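Local coordinates for protein 5-carboxymethyl-2-hydroxymuconate semialdehyde dehydrogenase (Thermus thermophilus, PDB 2D4E) that probably catalyses the NAD-dependent oxidation of 5-carboxymethyl-2-hydroxymuconate semialdehyde to the corresponding acid, as a member of the aldehyde dehydrogenase family, at residues A27-A32 against N223-F228; G167-W172 against A235-P240; P243-T248 against H264-S269. All blocks are in the same frame, centred on the assembly; numbering follows the deposited sequence.

Interaction 1 of 3, residues A27-A32 against N223-F228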
loop_
_atom_site.group_PDB
_atom_site.type_symbol
_atom_site.label_atom_id
_atom_site.label_comp_id
_atom_site.label_asym_id
_atom_site.label_seq_id
_atom_site.Cartn_x
_atom_site.Cartn_y
_atom_site.Cartn_z
ATOM N N ALA C 27 31.091 7.203 33.220
ATOM C CA ALA C 27 29.880 7.130 32.401
ATOM C C ALA C 27 28.825 6.380 33.212
ATOM O O ALA C 27 28.960 5.183 33.458
ATOM C CB ALA C 27 30.175 6.396 31.094
ATOM N N LEU C 28 27.775 7.081 33.627
ATOM C CA LEU C 28 26.733 6.463 34.448
ATOM C C LEU C 28 25.499 5.985 33.695
ATOM O O LEU C 28 25.294 6.305 32.523
ATOM C CB LEU C 28 26.292 7.441 35.540
ATOM C CG LEU C 28 27.385 7.981 36.471
ATOM C CD1 LEU C 28 26.801 9.036 37.398
ATOM C CD2 LEU C 28 27.981 6.837 37.266
ATOM N N HIS C 29 24.677 5.205 34.388
ATOM C CA HIS C 29 23.434 4.709 33.819
ATOM C C HIS C 29 22.459 5.872 33.880
ATOM O O HIS C 29 22.689 6.850 34.589
ATOM C CB HIS C 29 22.831 3.582 34.670
ATOM C CG HIS C 29 23.796 2.505 35.049
ATOM N ND1 HIS C 29 24.429 1.706 34.121
ATOM C CD2 HIS C 29 24.212 2.072 36.265
ATOM C CE1 HIS C 29 25.191 0.826 34.748
ATOM N NE2 HIS C 29 25.077 1.027 36.049
ATOM N N PHE C 30 21.378 5.771 33.119
ATOM C CA PHE C 30 20.335 6.779 33.163
ATOM C C PHE C 30 19.075 5.960 33.409
ATOM O O PHE C 30 18.600 5.245 32.524
ATOM C CB PHE C 30 20.203 7.548 31.851
ATOM C CG PHE C 30 19.304 8.742 31.965
ATOM C CD1 PHE C 30 19.759 9.910 32.575
ATOM C CD2 PHE C 30 17.980 8.679 31.536
ATOM C CE1 PHE C 30 18.908 10.999 32.758
ATOM C CE2 PHE C 30 17.116 9.765 31.714
ATOM C CZ PHE C 30 17.584 10.927 32.328
ATOM N N ILE C 31 18.552 6.056 34.623
ATOM C CA ILE C 31 17.377 5.295 35.010
ATOM C C ILE C 31 16.312 6.177 35.640
ATOM O O ILE C 31 16.613 7.041 36.466
ATOM C CB ILE C 31 17.785 4.181 35.996
ATOM C CG1 ILE C 31 18.825 3.276 35.326
ATOM C CG2 ILE C 31 16.564 3.391 36.439
ATOM C CD1 ILE C 31 19.451 2.258 36.241
ATOM N N ALA C 32 15.065 5.964 35.236
ATOM C CA ALA C 32 13.948 6.732 35.761
ATOM C C ALA C 32 14.247 8.236 35.800
ATOM O O ALA C 32 13.986 8.905 36.801
ATOM C CB ALA C 32 13.586 6.229 37.158
ATOM N N ASN C 223 15.944 4.876 29.005
ATOM C CA ASN C 223 16.835 4.431 30.071
ATOM C C ASN C 223 18.096 3.815 29.502
ATOM O O ASN C 223 18.081 3.217 28.424
ATOM C CB ASN C 223 16.130 3.403 30.942
ATOM C CG ASN C 223 14.812 3.907 31.458
ATOM O OD1 ASN C 223 14.736 4.481 32.547
ATOM N ND2 ASN C 223 13.761 3.727 30.666
ATOM N N LEU C 224 19.183 3.949 30.250
ATOM C CA LEU C 224 20.471 3.425 29.835
ATOM C C LEU C 224 21.143 2.634 30.943
ATOM O O LEU C 224 21.191 3.072 32.095
ATOM C CB LEU C 224 21.382 4.578 29.421
ATOM C CG LEU C 224 22.882 4.280 29.408
ATOM C CD1 LEU C 224 23.192 3.259 28.321
ATOM C CD2 LEU C 224 23.653 5.569 29.181
ATOM N N VAL C 225 21.651 1.459 30.591
ATOM C CA VAL C 225 22.361 0.624 31.550
ATOM C C VAL C 225 23.667 0.167 30.907
ATOM O O VAL C 225 23.657 -0.565 29.919
ATOM C CB VAL C 225 21.542 -0.621 31.957
ATOM C CG1 VAL C 225 22.322 -1.430 32.981
ATOM C CG2 VAL C 225 20.199 -0.204 32.540
ATOM N N GLN C 226 24.785 0.626 31.459
ATOM C CA GLN C 226 26.100 0.262 30.950
ATOM C C GLN C 226 26.485 -1.080 31.554
ATOM O O GLN C 226 26.065 -1.412 32.664
ATOM C CB GLN C 226 27.135 1.316 31.350
ATOM C CG GLN C 226 26.869 2.697 30.797
ATOM C CD GLN C 226 27.320 2.849 29.357
ATOM O OE1 GLN C 226 27.626 1.867 28.682
ATOM N NE2 GLN C 226 27.355 4.087 28.879
ATOM N N GLY C 227 27.283 -1.859 30.833
ATOM C CA GLY C 227 27.689 -3.144 31.375
ATOM C C GLY C 227 28.011 -4.208 30.350
ATOM O O GLY C 227 27.793 -4.026 29.150
ATOM N N PHE C 228 28.521 -5.331 30.840
ATOM C CA PHE C 228 28.910 -6.454 29.996
ATOM C C PHE C 228 27.712 -7.202 29.424
ATOM O O PHE C 228 26.632 -7.215 30.017
ATOM C CB PHE C 228 29.787 -7.416 30.804
ATOM C CG PHE C 228 31.045 -6.788 31.335
ATOM C CD1 PHE C 228 31.562 -7.175 32.568
ATOM C CD2 PHE C 228 31.726 -5.819 30.599
ATOM C CE1 PHE C 228 32.742 -6.604 33.064
ATOM C CE2 PHE C 228 32.903 -5.245 31.082
ATOM C CZ PHE C 228 33.413 -5.638 32.318
#
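Among the polar atoms bonded across the two segments, the backbone oxygen of F30 carries the shortest bond, and its grip counts one hydrogen bond and one CA-H...O contact. L224 N gives the short, nearly straight hydrogen bond (L224 N to F30 O 2.7 Å), directed at a lone pair, and the CA-H of N223 adds the softer contact beside it (N223 CA to F30 O 3.1 Å). The return bond, F30 N to L224 O at 2.9 Å, also arrives on a lone pair and completes one antiparallel hydrogen-bonded pair. L224 O has a further neighbour in H29 CB, 3.1 Å away.

Side chains extend the pairing at both ends. With CG anti to its carbonyl carbon (chi1 -49°), H29 swings its ring so that ND1 takes the N-H of Q226 at its edge, only 7° out of the ring plane (Q226 N to H29 ND1 2.9 Å). At the other end the amide oxygen of N223 meets A32 N almost along its C=O axis, at 170° (N223 OD1 to A32 N 3.1 Å), while ND2 of N223 is gripped by two carbonyls, those of G220 and V193. Between the two, F30 and L224 touch through their CB atoms, 4.0 Å apart, and the F30 ring leads away to meet F35 edge-to-face. L224 CD2 lies 3.8 Å from L28 O.

In this way the hairpin of strands 29-31 and 34-36 docks on 222-224, an outermost strand of the parallel sheet, with Q226 NE2 tied to P202 O and T206 OG1. Because ND1 accepts and NE2 is hydrogen-bonded to S38 OG, H29 is probably neutral with its proton on NE2, a tautomer that the buried Q226 N-H would favour.

Interaction 2 of 3, residues G167-W172 against A235-P240. With NAD (nicotinamide-adenine-dinucleotide), chain K.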
loop_
_atom_site.group_PDB
_atom_site.type_symbol
_atom_site.label_atom_id
_atom_site.label_comp_id
_atom_site.label_asym_id
_atom_site.label_seq_id
_atom_site.Cartn_x
_atom_site.Cartn_y
_atom_site.Cartn_z
ATOM N N GLY C 167 14.124 -3.292 24.446
ATOM C CA GLY C 167 15.468 -3.436 24.968
ATOM C C GLY C 167 16.364 -3.376 23.746
ATOM O O GLY C 167 16.276 -4.244 22.868
ATOM N N ILE C 168 17.211 -2.353 23.685
ATOM C CA ILE C 168 18.101 -2.140 22.547
ATOM C C ILE C 168 19.548 -2.466 22.918
ATOM O O ILE C 168 20.165 -1.774 23.731
ATOM C CB ILE C 168 17.963 -0.663 22.056
ATOM C CG1 ILE C 168 16.499 -0.403 21.680
ATOM C CG2 ILE C 168 18.883 -0.381 20.869
ATOM C CD1 ILE C 168 16.182 1.027 21.272
ATOM N N ILE C 169 20.072 -3.540 22.328
ATOM C CA ILE C 169 21.437 -4.002 22.594
ATOM C C ILE C 169 22.298 -3.788 21.338
ATOM O O ILE C 169 22.066 -4.404 20.295
ATOM C CB ILE C 169 21.407 -5.486 23.012
ATOM C CG1 ILE C 169 20.428 -5.661 24.180
ATOM C CG2 ILE C 169 22.771 -5.942 23.436
ATOM C CD1 ILE C 169 20.230 -7.095 24.624
ATOM N N THR C 170 23.299 -2.918 21.455
ATOM C CA THR C 170 24.144 -2.542 20.322
ATOM C C THR C 170 25.626 -2.922 20.365
ATOM O O THR C 170 26.171 -3.213 21.426
ATOM C CB THR C 170 24.026 -1.035 20.112
ATOM O OG1 THR C 170 24.231 -0.372 21.368
ATOM C CG2 THR C 170 22.636 -0.686 19.599
ATOM N N PRO C 171 26.297 -2.906 19.195
ATOM C CA PRO C 171 27.717 -3.245 19.033
ATOM C C PRO C 171 28.682 -2.091 19.280
ATOM O O PRO C 171 28.279 -0.929 19.342
ATOM C CB PRO C 171 27.775 -3.755 17.601
ATOM C CG PRO C 171 26.823 -2.833 16.911
ATOM C CD PRO C 171 25.651 -2.740 17.877
ATOM N N TRP C 172 29.967 -2.419 19.388
ATOM C CA TRP C 172 30.997 -1.421 19.677
ATOM C C TRP C 172 31.562 -0.582 18.536
ATOM O O TRP C 172 32.211 0.426 18.796
ATOM C CB TRP C 172 32.180 -2.089 20.396
ATOM C CG TRP C 172 32.759 -3.288 19.675
ATOM C CD1 TRP C 172 32.609 -4.598 20.023
ATOM C CD2 TRP C 172 33.550 -3.282 18.476
ATOM N NE1 TRP C 172 33.253 -5.409 19.120
ATOM C CE2 TRP C 172 33.838 -4.629 18.159
ATOM C CE3 TRP C 172 34.040 -2.270 17.637
ATOM C CZ2 TRP C 172 34.597 -4.995 17.037
ATOM C CZ3 TRP C 172 34.796 -2.632 16.521
ATOM C CH2 TRP C 172 35.065 -3.986 16.233
ATOM N N ALA C 235 20.620 -9.787 31.380
ATOM C CA ALA C 235 19.564 -9.438 32.331
ATOM C C ALA C 235 18.430 -8.710 31.606
ATOM O O ALA C 235 17.256 -8.900 31.922
ATOM C CB ALA C 235 20.120 -8.565 33.453
ATOM N N LEU C 236 18.787 -7.879 30.632
ATOM C CA LEU C 236 17.780 -7.143 29.868
ATOM C C LEU C 236 16.966 -8.115 29.007
ATOM O O LEU C 236 15.741 -8.012 28.924
ATOM C CB LEU C 236 18.449 -6.080 28.983
ATOM C CG LEU C 236 17.546 -5.240 28.062
ATOM C CD1 LEU C 236 16.406 -4.618 28.851
ATOM C CD2 LEU C 236 18.373 -4.160 27.376
ATOM N N VAL C 237 17.648 -9.064 28.376
ATOM C CA VAL C 237 16.970 -10.043 27.539
ATOM C C VAL C 237 16.008 -10.894 28.360
ATOM O O VAL C 237 14.935 -11.264 27.890
ATOM C CB VAL C 237 17.985 -10.968 26.834
ATOM C CG1 VAL C 237 17.256 -12.054 26.057
ATOM C CG2 VAL C 237 18.859 -10.148 25.890
ATOM N N ALA C 238 16.389 -11.187 29.595
ATOM C CA ALA C 238 15.562 -12.011 30.470
ATOM C C ALA C 238 14.433 -11.291 31.183
ATOM O O ALA C 238 13.508 -11.943 31.663
ATOM C CB ALA C 238 16.441 -12.709 31.506
ATOM N N HIS C 239 14.480 -9.964 31.249
ATOM C CA HIS C 239 13.449 -9.234 31.982
ATOM C C HIS C 239 12.049 -9.294 31.385
ATOM O O HIS C 239 11.834 -8.938 30.224
ATOM C CB HIS C 239 13.853 -7.776 32.187
ATOM C CG HIS C 239 13.189 -7.141 33.367
ATOM N ND1 HIS C 239 11.827 -6.940 33.435
ATOM C CD2 HIS C 239 13.690 -6.724 34.555
ATOM C CE1 HIS C 239 11.518 -6.428 34.613
ATOM N NE2 HIS C 239 12.630 -6.287 35.312
ATOM N N PRO C 240 11.068 -9.721 32.195
ATOM C CA PRO C 240 9.659 -9.858 31.814
ATOM C C PRO C 240 8.911 -8.579 31.447
ATOM O O PRO C 240 7.819 -8.648 30.883
ATOM C CB PRO C 240 9.038 -10.568 33.023
ATOM C CG PRO C 240 9.846 -10.057 34.165
ATOM C CD PRO C 240 11.266 -10.092 33.609
HETATM P PA NAD K . 28.509 -8.718 20.242
HETATM O O1A NAD K . 29.257 -9.503 21.218
HETATM O O2A NAD K . 27.358 -9.459 19.699
HETATM O O5B NAD K . 27.918 -7.327 20.834
HETATM C C5B NAD K . 26.579 -6.792 20.569
HETATM C C4B NAD K . 25.908 -6.534 21.901
HETATM O O4B NAD K . 25.637 -7.852 22.425
HETATM C C3B NAD K . 26.814 -5.864 22.972
HETATM O O3B NAD K . 26.181 -4.682 23.505
HETATM C C2B NAD K . 27.009 -6.992 23.999
HETATM O O2B NAD K . 27.184 -6.509 25.350
HETATM C C1B NAD K . 25.748 -7.809 23.800
HETATM N N9A NAD K . 25.889 -9.172 24.278
HETATM C C8A NAD K . 26.964 -10.036 24.172
HETATM N N7A NAD K . 26.749 -11.245 24.742
HETATM C C5A NAD K . 25.449 -11.124 25.233
HETATM C C6A NAD K . 24.604 -12.051 25.954
HETATM N N6A NAD K . 24.993 -13.283 26.289
HETATM N N1A NAD K . 23.339 -11.595 26.296
HETATM C C2A NAD K . 22.942 -10.308 25.946
HETATM N N3A NAD K . 23.645 -9.394 25.292
HETATM C C4A NAD K . 24.897 -9.854 24.956
HETATM O O3 NAD K . 29.488 -8.296 19.157
HETATM P PN NAD K . 30.105 -6.970 18.545
HETATM O O1N NAD K . 31.570 -7.154 18.600
HETATM O O2N NAD K . 29.565 -5.806 19.267
HETATM O O5D NAD K . 29.568 -7.277 17.125
HETATM C C5D NAD K . 30.055 -6.803 15.893
HETATM C C4D NAD K . 29.093 -7.577 15.048
HETATM O O4D NAD K . 27.857 -6.860 14.834
HETATM C C3D NAD K . 29.609 -8.084 13.709
HETATM O O3D NAD K . 29.351 -9.488 13.506
HETATM C C2D NAD K . 28.868 -7.163 12.741
HETATM O O2D NAD K . 28.738 -7.782 11.444
HETATM C C1D NAD K . 27.562 -6.942 13.472
HETATM N N1N NAD K . 26.838 -5.741 13.025
HETATM C C2N NAD K . 25.726 -6.041 12.253
HETATM C C3N NAD K . 24.998 -4.959 11.780
HETATM C C7N NAD K . 23.769 -5.148 10.903
HETATM O O7N NAD K . 23.171 -4.157 10.524
HETATM N N7N NAD K . 23.371 -6.384 10.555
HETATM C C4N NAD K . 25.392 -3.575 12.083
HETATM C C5N NAD K . 26.557 -3.425 12.890
HETATM C C6N NAD K . 27.322 -4.443 13.391
#
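Apolar packing alone joins the strand to the helix. L236 reaches from helix 229-238 to the strand with CG anti to its backbone N (chi1 178°), and its CD2 lies 3.8 Å from G167 CA; as G167 carries no side chain, the leucine rests directly on the strand backbone. The same methyl brushes I169 CG1 at 4.1 Å as the two side chains run past each other in opposite directions. V237 meets I169 crosswise, at about a right angle, and this is the tightest touch between the segments: V237 CG2 to I169 CD1 3.6 Å.

Apolar contact with NAD starts from the same isoleucine. Its other branch, I169 CG2, packs 3.5 Å from C1B of the adenosine ribose, while I169 CD1 and V237 CG2 lie beside the adenine at N3A and C2A. Further on, P171 CG comes within 3.9 Å of C6N of the nicotinamide ring.

Polar contacts belong to the loop after the strand. T170 O accepts a very short hydrogen bond from the ribose hydroxyl (NAD O3B to T170 O 2.5 Å). W172 N gives a long, weak one to the phosphate oxygen O2N, at 3.4 Å. The W172 side chain takes the crowded position between backbone N and carbonyl carbon (chi1 54°), which puts NE1 2.5 Å from O1N, a close polar approach. K196 and E199 also hydrogen-bond the cofactor.

A strand whose C-terminal end runs into a cofactor-binding loop, with the neighbouring helix packed over one face, is characteristic of the Rossmann-type NAD-binding domain of aldehyde dehydrogenases.

Interaction 3 of 3, residues P243-T248 against H264-S269; sequences PLLTLT and HLKRLS. With NAD (nicotinamide-adenine-dinucleotide), chain K.
Strands 244-248 and 267-269 run parallel, and L245 uses both its backbone polar atoms toward the partner strand: L245 N donates to R267 O at 2.9 Å, and L245 O accepts from S269 N at 3.0 Å. R267 N reaches back to P243 O at 3.0 Å, and all three bonds arrive nearly along the C=O axes. L247 N to S269 O, at 3.3 Å, is weaker.

Next come the side chains. L268, with CG anti to its backbone N (chi1 177°), carries CD1 back across the strand boundary, 3.2 Å from L245 O and against the CB atoms of L245 and L247. K266 stretches out beyond CG and crosses L245 obliquely (K266 CD to L245 CD1 3.6 Å). On the face of L244, T246, R267 and S269, R267 lies alongside L244 and then bends at chi3 (-46°), leaving L244 CD1 4.2 Å above the guanidinium plane, toward its rim.

Polar ends are fixed from further out. The ammonium group of K266 is bonded to V237 O and H239 O, where helix 229-238 ends. R267 forms salt bridges with D497 and with D483 of the second subunit, and S269 OG is held by R182. At the strand tip T248 CG2 touches C4N of the nicotinamide, 3.3 Å away.

The pair forms the two strands of a beta-alpha-beta unit: helix 251-261 covers the L245 and L247 side and ends in a Schellman motif at L265, F494 of helix 488-495 lies against L244, T246 and S269, and strand 166-169 flanks 244-248 on its other edge.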
loop_
_atom_site.group_PDB
_atom_site.type_symbol
_atom_site.label_atom_id
_atom_site.label_comp_id
_atom_site.label_asym_id
_atom_site.label_seq_id
_atom_site.Cartn_x
_atom_site.Cartn_y
_atom_site.Cartn_z
ATOM N N PRO C 243 9.144 -6.672 26.505
ATOM C CA PRO C 243 8.674 -7.599 25.470
ATOM C C PRO C 243 9.394 -7.570 24.127
ATOM O O PRO C 243 9.427 -8.580 23.425
ATOM C CB PRO C 243 7.192 -7.253 25.354
ATOM C CG PRO C 243 7.185 -5.774 25.608
ATOM C CD PRO C 243 8.139 -5.624 26.773
ATOM N N LEU C 244 9.971 -6.426 23.771
ATOM C CA LEU C 244 10.682 -6.298 22.500
ATOM C C LEU C 244 12.192 -6.132 22.678
ATOM O O LEU C 244 12.659 -5.443 23.592
ATOM C CB LEU C 244 10.126 -5.115 21.699
ATOM C CG LEU C 244 8.906 -5.368 20.807
ATOM C CD1 LEU C 244 7.720 -5.903 21.625
ATOM C CD2 LEU C 244 8.542 -4.065 20.104
ATOM N N LEU C 245 12.950 -6.762 21.788
ATOM C CA LEU C 245 14.402 -6.701 21.844
ATOM C C LEU C 245 15.024 -6.504 20.473
ATOM O O LEU C 245 14.706 -7.237 19.547
ATOM C CB LEU C 245 14.968 -8.003 22.415
ATOM C CG LEU C 245 14.661 -8.458 23.838
ATOM C CD1 LEU C 245 15.195 -9.869 24.016
ATOM C CD2 LEU C 245 15.295 -7.513 24.852
ATOM N N THR C 246 15.893 -5.511 20.331
ATOM C CA THR C 246 16.585 -5.335 19.063
ATOM C C THR C 246 18.021 -5.740 19.366
ATOM O O THR C 246 18.543 -5.452 20.441
ATOM C CB THR C 246 16.586 -3.867 18.555
ATOM O OG1 THR C 246 17.364 -3.053 19.439
ATOM C CG2 THR C 246 15.167 -3.317 18.473
ATOM N N LEU C 247 18.652 -6.433 18.434
ATOM C CA LEU C 247 20.025 -6.843 18.634
ATOM C C LEU C 247 20.830 -6.605 17.379
ATOM O O LEU C 247 20.437 -6.998 16.280
ATOM C CB LEU C 247 20.114 -8.321 19.016
ATOM C CG LEU C 247 21.541 -8.887 19.021
ATOM C CD1 LEU C 247 22.395 -8.173 20.069
ATOM C CD2 LEU C 247 21.496 -10.377 19.305
ATOM N N THR C 248 21.958 -5.938 17.555
ATOM C CA THR C 248 22.863 -5.668 16.460
ATOM C C THR C 248 24.198 -6.199 16.966
ATOM O O THR C 248 24.820 -5.611 17.853
ATOM C CB THR C 248 22.936 -4.165 16.164
ATOM O OG1 THR C 248 21.627 -3.685 15.829
ATOM C CG2 THR C 248 23.857 -3.899 14.994
ATOM N N HIS C 264 10.093 -15.712 27.738
ATOM C CA HIS C 264 9.013 -14.736 27.769
ATOM C C HIS C 264 8.468 -14.471 26.366
ATOM O O HIS C 264 7.771 -13.496 26.117
ATOM C CB HIS C 264 9.560 -13.440 28.369
ATOM C CG HIS C 264 9.841 -13.644 29.836
ATOM N ND1 HIS C 264 11.092 -13.739 30.348
ATOM C CD2 HIS C 264 8.921 -13.768 30.882
ATOM C CE1 HIS C 264 10.930 -13.912 31.674
ATOM N NE2 HIS C 264 9.641 -13.934 32.022
ATOM N N LEU C 265 8.798 -15.364 25.438
ATOM C CA LEU C 265 8.358 -15.244 24.052
ATOM C C LEU C 265 8.535 -13.813 23.553
ATOM O O LEU C 265 7.608 -13.216 23.004
ATOM C CB LEU C 265 6.890 -15.662 23.936
ATOM C CG LEU C 265 6.625 -17.145 24.212
ATOM C CD1 LEU C 265 5.134 -17.394 24.341
ATOM C CD2 LEU C 265 7.221 -17.986 23.091
ATOM N N LYS C 266 9.725 -13.261 23.750
ATOM C CA LYS C 266 9.986 -11.899 23.317
ATOM C C LYS C 266 10.115 -11.787 21.804
ATOM O O LYS C 266 10.529 -12.730 21.135
ATOM C CB LYS C 266 11.257 -11.371 23.985
ATOM C CG LYS C 266 11.151 -11.289 25.493
ATOM C CD LYS C 266 12.278 -10.476 26.082
ATOM C CE LYS C 266 12.078 -10.260 27.574
ATOM N NZ LYS C 266 13.130 -9.347 28.093
ATOM N N ARG C 267 9.737 -10.628 21.274
ATOM C CA ARG C 267 9.837 -10.360 19.846
ATOM C C ARG C 267 11.250 -9.824 19.617
ATOM O O ARG C 267 11.680 -8.886 20.290
ATOM C CB ARG C 267 8.802 -9.310 19.439
ATOM C CG ARG C 267 8.696 -9.061 17.946
ATOM C CD ARG C 267 7.608 -8.024 17.650
ATOM N NE ARG C 267 6.394 -8.309 18.409
ATOM C CZ ARG C 267 5.316 -7.533 18.434
ATOM N NH1 ARG C 267 5.278 -6.408 17.727
ATOM N NH2 ARG C 267 4.268 -7.887 19.166
ATOM N N LEU C 268 11.964 -10.412 18.662
ATOM C CA LEU C 268 13.341 -10.011 18.372
ATOM C C LEU C 268 13.544 -9.490 16.948
ATOM O O LEU C 268 12.960 -10.007 15.993
ATOM C CB LEU C 268 14.272 -11.207 18.633
ATOM C CG LEU C 268 15.780 -11.119 18.361
ATOM C CD1 LEU C 268 16.410 -9.967 19.143
ATOM C CD2 LEU C 268 16.434 -12.436 18.763
ATOM N N SER C 269 14.379 -8.458 16.823
ATOM C CA SER C 269 14.706 -7.850 15.535
ATOM C C SER C 269 16.228 -7.838 15.419
ATOM O O SER C 269 16.872 -6.805 15.622
ATOM C CB SER C 269 14.169 -6.420 15.473
ATOM O OG SER C 269 14.545 -5.797 14.260
HETATM P PA NAD K . 28.509 -8.718 20.242
HETATM O O1A NAD K . 29.257 -9.503 21.218
HETATM O O2A NAD K . 27.358 -9.459 19.699
HETATM O O5B NAD K . 27.918 -7.327 20.834
HETATM C C5B NAD K . 26.579 -6.792 20.569
HETATM C C4B NAD K . 25.908 -6.534 21.901
HETATM O O4B NAD K . 25.637 -7.852 22.425
HETATM C C3B NAD K . 26.814 -5.864 22.972
HETATM O O3B NAD K . 26.181 -4.682 23.505
HETATM C C2B NAD K . 27.009 -6.992 23.999
HETATM O O2B NAD K . 27.184 -6.509 25.350
HETATM C C1B NAD K . 25.748 -7.809 23.800
HETATM N N9A NAD K . 25.889 -9.172 24.278
HETATM C C8A NAD K . 26.964 -10.036 24.172
HETATM N N7A NAD K . 26.749 -11.245 24.742
HETATM C C5A NAD K . 25.449 -11.124 25.233
HETATM C C6A NAD K . 24.604 -12.051 25.954
HETATM N N6A NAD K . 24.993 -13.283 26.289
HETATM N N1A NAD K . 23.339 -11.595 26.296
HETATM C C2A NAD K . 22.942 -10.308 25.946
HETATM N N3A NAD K . 23.645 -9.394 25.292
HETATM C C4A NAD K . 24.897 -9.854 24.956
HETATM O O3 NAD K . 29.488 -8.296 19.157
HETATM P PN NAD K . 30.105 -6.970 18.545
HETATM O O1N NAD K . 31.570 -7.154 18.600
HETATM O O2N NAD K . 29.565 -5.806 19.267
HETATM O O5D NAD K . 29.568 -7.277 17.125
HETATM C C5D NAD K . 30.055 -6.803 15.893
HETATM C C4D NAD K . 29.093 -7.577 15.048
HETATM O O4D NAD K . 27.857 -6.860 14.834
HETATM C C3D NAD K . 29.609 -8.084 13.709
HETATM O O3D NAD K . 29.351 -9.488 13.506
HETATM C C2D NAD K . 28.868 -7.163 12.741
HETATM O O2D NAD K . 28.738 -7.782 11.444
HETATM C C1D NAD K . 27.562 -6.942 13.472
HETATM N N1N NAD K . 26.838 -5.741 13.025
HETATM C C2N NAD K . 25.726 -6.041 12.253
HETATM C C3N NAD K . 24.998 -4.959 11.780
HETATM C C7N NAD K . 23.769 -5.148 10.903
HETATM O O7N NAD K . 23.171 -4.157 10.524
HETATM N N7N NAD K . 23.371 -6.384 10.555
HETATM C C4N NAD K . 25.392 -3.575 12.083
HETATM C C5N NAD K . 26.557 -3.425 12.890
HETATM C C6N NAD K . 27.322 -4.443 13.391
HETATM O O HOH W 1 6.265 -9.990 23.032
#

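Overall arrangement
Going from the N terminus, residues 27-32 wait some 190 residues before 223-228 closes interaction 1 and fixes the N-terminal hairpin to one edge of the parallel sheet. Interaction 2 opens inside that loop, at 167-172, and closes beyond it at 235-240, so the two cross. Interaction 3 follows in series and is a short loop spanning helix 251-261; it joins strand 244-248, the neighbour of the central strand 166-169, to the opposite edge, 267-271. Interactions 2 and 3 touch where K266 comes to the C-terminal end of helix 229-238 and the residue after it, and both contact NAD. Interaction 1, about 19 Å from interaction 3 between centres, ties the outer flank of the same sheet.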